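Local coordinates for amidohydrolase (Xanthomonas campestris pv. campestris, PDB 4DZH), which is a zinc-bound amidohydrolase of the ATZ/TRZ family that probably deaminates adenosine-type substrates such as 5'-methylthioadenosine, at residues L184-Q187 with W188-D191; A346-A349 with A350-L353. All coordinates share one frame; numbering follows the deposited sequence.

Interaction 1 (L184-Q187 with W188-D191); sequences LHDQ and WRDD. With ZN (zinc ion), chain H.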
# COMPACT_ATOMS: atom_id res chain seq x y z
N LEU A 184 18.71 -2.54 31.38
CA LEU A 184 18.77 -2.64 29.93
C LEU A 184 19.88 -1.75 29.42
O LEU A 184 20.69 -2.16 28.59
CB LEU A 184 17.43 -2.23 29.31
CG LEU A 184 17.36 -2.38 27.78
CD1 LEU A 184 17.28 -3.86 27.34
CD2 LEU A 184 16.20 -1.54 27.20
N HIS A 185 19.92 -0.51 29.90
CA HIS A 185 20.97 0.41 29.49
C HIS A 185 22.38 -0.09 29.81
O HIS A 185 23.27 -0.03 28.96
CB HIS A 185 20.72 1.79 30.12
CG HIS A 185 21.90 2.71 30.00
ND1 HIS A 185 22.93 2.72 30.93
CD2 HIS A 185 22.24 3.62 29.05
CE1 HIS A 185 23.84 3.60 30.56
NE2 HIS A 185 23.46 4.15 29.42
N ASP A 186 22.59 -0.60 31.03
CA ASP A 186 23.91 -1.10 31.45
C ASP A 186 24.35 -2.31 30.60
O ASP A 186 25.51 -2.42 30.22
CB ASP A 186 23.88 -1.46 32.95
CG ASP A 186 23.62 -0.24 33.84
OD1 ASP A 186 23.66 0.91 33.32
OD2 ASP A 186 23.37 -0.41 35.07
N GLN A 187 23.42 -3.22 30.28
CA GLN A 187 23.74 -4.42 29.50
C GLN A 187 24.22 -4.06 28.09
O GLN A 187 25.07 -4.76 27.50
CB GLN A 187 22.48 -5.31 29.38
CG GLN A 187 22.74 -6.73 28.87
CD GLN A 187 23.49 -7.57 29.90
OE1 GLN A 187 23.64 -7.17 31.06
NE2 GLN A 187 23.96 -8.75 29.49
N TRP A 188 23.65 -2.99 27.55
CA TRP A 188 23.85 -2.67 26.13
C TRP A 188 24.66 -1.40 25.88
O TRP A 188 24.74 -0.94 24.75
CB TRP A 188 22.48 -2.62 25.37
CG TRP A 188 21.83 -3.99 25.41
CD1 TRP A 188 20.83 -4.42 26.25
CD2 TRP A 188 22.23 -5.14 24.67
NE1 TRP A 188 20.54 -5.74 26.03
CE2 TRP A 188 21.40 -6.21 25.06
CE3 TRP A 188 23.19 -5.36 23.68
CZ2 TRP A 188 21.50 -7.49 24.51
CZ3 TRP A 188 23.28 -6.64 23.11
CH2 TRP A 188 22.45 -7.68 23.54
N ARG A 189 25.31 -0.86 26.92
CA ARG A 189 26.15 0.32 26.67
C ARG A 189 27.26 -0.01 25.65
O ARG A 189 27.90 -1.08 25.70
CB ARG A 189 26.71 0.94 27.96
CG ARG A 189 27.25 -0.08 28.89
CD ARG A 189 28.01 0.56 30.06
NE ARG A 189 27.82 -0.23 31.28
CZ ARG A 189 27.20 0.21 32.37
NH1 ARG A 189 26.70 1.45 32.39
NH2 ARG A 189 27.07 -0.57 33.44
N ASP A 190 27.46 0.90 24.71
CA ASP A 190 28.49 0.77 23.70
C ASP A 190 28.38 -0.45 22.79
O ASP A 190 29.37 -0.87 22.19
CB ASP A 190 29.89 0.81 24.33
CG ASP A 190 30.10 2.04 25.18
OD1 ASP A 190 29.75 3.16 24.72
OD2 ASP A 190 30.60 1.90 26.32
N ASP A 191 27.17 -1.02 22.65
CA ASP A 191 27.04 -2.10 21.68
C ASP A 191 26.86 -1.48 20.30
O ASP A 191 26.18 -0.46 20.17
CB ASP A 191 25.81 -2.95 22.00
CG ASP A 191 25.74 -4.21 21.16
OD1 ASP A 191 25.16 -4.18 20.03
OD2 ASP A 191 26.29 -5.24 21.61
ZN ZN H . 24.57 5.65 28.61
O HOH W 1 23.80 5.75 26.59
O HOH W 2 26.00 4.60 27.47
O HOH W 3 25.84 6.49 30.22
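A local contact at the C-terminal end of helix 174-188 brings Leu184, Asp186 and Gln187 against Trp188 and Arg189, just before the chain turns toward strand 194-200. Trp188 is the hub. Its N gives a bifurcated pair of bent backbone hydrogen bonds, to Leu184 O at 3.2 Å and to His185 O at 3.3 Å. Leu184 CD1 lies 3.8 Å from CD1 of the Trp188 indole, apolar against apolar. Gln187 CG makes a CH-pi contact over one face of the five-membered ring, 4.0 Å from its centroid; with CG anti to its backbone N (chi1 -167°), the methylene comes over the indole while the bend at chi2 turns the amide steeply to it. A wide aromatic surface suits this place, because Trp188 also packs on helix 143-152 and strand 194-200 of the TIM-barrel fold of the amidohydrolases. After it, Trp188 to Asp191 form a type II beta turn closed by Asp191 N to Trp188 O.

On another side of the helix, Asp186 OD1 faces two nitrogens. His185 ND1 donates to it at 3.1 Å, in the imidazole plane but somewhat out of the carboxylate plane, on its anti side, and Arg189 NH1 forms a salt bridge with it at 3.2 Å. The Arg189 guanidinium lies 20° from the carboxylate plane, with Asp186 CA over the centre of one face. The ND1 bond and the metal together hold the ring's rotation, making Asp186 a second-shell residue; NE2 binds a zinc ion at 2.0 Å, alongside three waters and Leu221 O.

Interaction 2 (A346-A349 with A350-L353); sequences ALDA and ATTL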
# COMPACT_ATOMS: atom_id res chain seq x y z
N ALA A 346 3.85 18.28 -1.84
CA ALA A 346 4.19 17.85 -0.48
C ALA A 346 4.90 16.50 -0.49
O ALA A 346 4.53 15.62 -1.29
CB ALA A 346 2.92 17.73 0.35
N LEU A 347 5.90 16.34 0.39
CA LEU A 347 6.57 15.07 0.63
C LEU A 347 6.86 14.34 -0.68
O LEU A 347 6.32 13.25 -0.95
CB LEU A 347 5.72 14.20 1.56
CG LEU A 347 6.46 13.72 2.80
CD1 LEU A 347 6.85 14.92 3.67
CD2 LEU A 347 5.64 12.72 3.62
N ASP A 348 7.71 14.95 -1.50
CA ASP A 348 8.03 14.33 -2.79
C ASP A 348 8.79 13.02 -2.60
O ASP A 348 9.17 12.67 -1.47
CB ASP A 348 8.73 15.29 -3.77
CG ASP A 348 10.11 15.76 -3.30
OD1 ASP A 348 10.77 15.13 -2.46
OD2 ASP A 348 10.56 16.81 -3.83
N ALA A 349 9.01 12.29 -3.68
CA ALA A 349 9.56 10.96 -3.52
C ALA A 349 10.91 10.97 -2.79
O ALA A 349 11.15 10.15 -1.88
CB ALA A 349 9.69 10.28 -4.87
N ALA A 350 11.80 11.87 -3.21
CA ALA A 350 13.12 11.98 -2.58
C ALA A 350 13.03 12.30 -1.07
O ALA A 350 13.75 11.69 -0.25
CB ALA A 350 13.96 13.03 -3.28
N THR A 351 12.15 13.23 -0.72
CA THR A 351 11.91 13.65 0.66
C THR A 351 11.33 12.53 1.49
O THR A 351 11.71 12.32 2.65
CB THR A 351 11.00 14.87 0.68
OG1 THR A 351 11.65 15.95 -0.02
CG2 THR A 351 10.70 15.31 2.11
N THR A 352 10.40 11.78 0.90
CA THR A 352 9.81 10.65 1.62
C THR A 352 10.88 9.57 1.86
O THR A 352 10.98 9.01 2.96
CB THR A 352 8.59 10.06 0.85
OG1 THR A 352 7.56 11.05 0.70
CG2 THR A 352 8.04 8.90 1.65
N LEU A 353 11.65 9.23 0.82
CA LEU A 353 12.70 8.24 0.98
C LEU A 353 13.73 8.70 2.02
O LEU A 353 14.25 7.88 2.80
CB LEU A 353 13.34 7.88 -0.37
CG LEU A 353 14.29 6.68 -0.24
CD1 LEU A 353 13.52 5.36 0.06
CD2 LEU A 353 15.06 6.49 -1.53
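Leu347 lays its branched end beside Thr351 and Thr352, crossing both side chains at about a right angle: CD1 is 4.2 Å from Thr351 CG2, and CG is 3.6 Å from Thr352 OG1. The contact is local, the start of helix 349-363, and Asp348 is its N-cap. Placed between the backbone N and the carbonyl carbon (chi1 64°), the Asp348 carboxylate curls back over the first turn. OD1 takes the Thr351 N-H at 2.9 Å, nearly along its C-O axis, and the Thr351 OG1 hydroxyl at 2.7 Å, from above the carboxylate plane. Two donors from one residue thus grip a single oxygen, which would limit swinging of the carboxylate. Aspartate suits an N-cap because its short side chain can fold back onto a backbone N-H of the first turn, where the usual i-4 carbonyl of a helix is missing, and its negative charge probably interacts favourably with the helix dipole.

Threonine at 351 adds a hydroxyl to that capping bond, while its methyl CG2 is the atom that meets Leu347. The backbone then settles into helical bonding, Thr352 N to Asp348 O at 2.8 Å and Leu353 N to Ala349 O at 2.9 Å. Thr352 OG1 lies 3.0 Å from Leu347 O and 3.2 Å from Asp348 O, so its single proton has two carbonyls within reach.

Small residues fit where neighbours press close: Ala349 packs on helix 397-403, as does Ala350, which also touches His29 and Ala30. Ala349 N donates to Asp93 of the second subunit, bringing this helix start to the dimer interface. Thr352 faces helices 326-341 and 397-403, while Leu347 is covered by helices 326-341 and 301-306.

How the interactions relate
Both interactions are one-turn contacts at helix ends, but they treat opposite ends: 184-191 closes helix 174-188, whereas 346-353 opens helix 349-363. They share no element and do not touch, their centres lying about 35 Å apart on opposite sides of the chain's centre. Each is partly buried. Interaction 1 mixes an aromatic and apolar side with an exposed arginine, and its histidine reaches a metal. Interaction 2 has no exposed touching residue; it relies on hydrogen bonds of hydroxyl and carboxylate side chains with backbone groups, and it meets the second subunit, which interaction 1 does not. In each, one aspartate oxygen takes two partners: metal-linked and charged side chains in interaction 1, one threonine's N-H and hydroxyl in interaction 2.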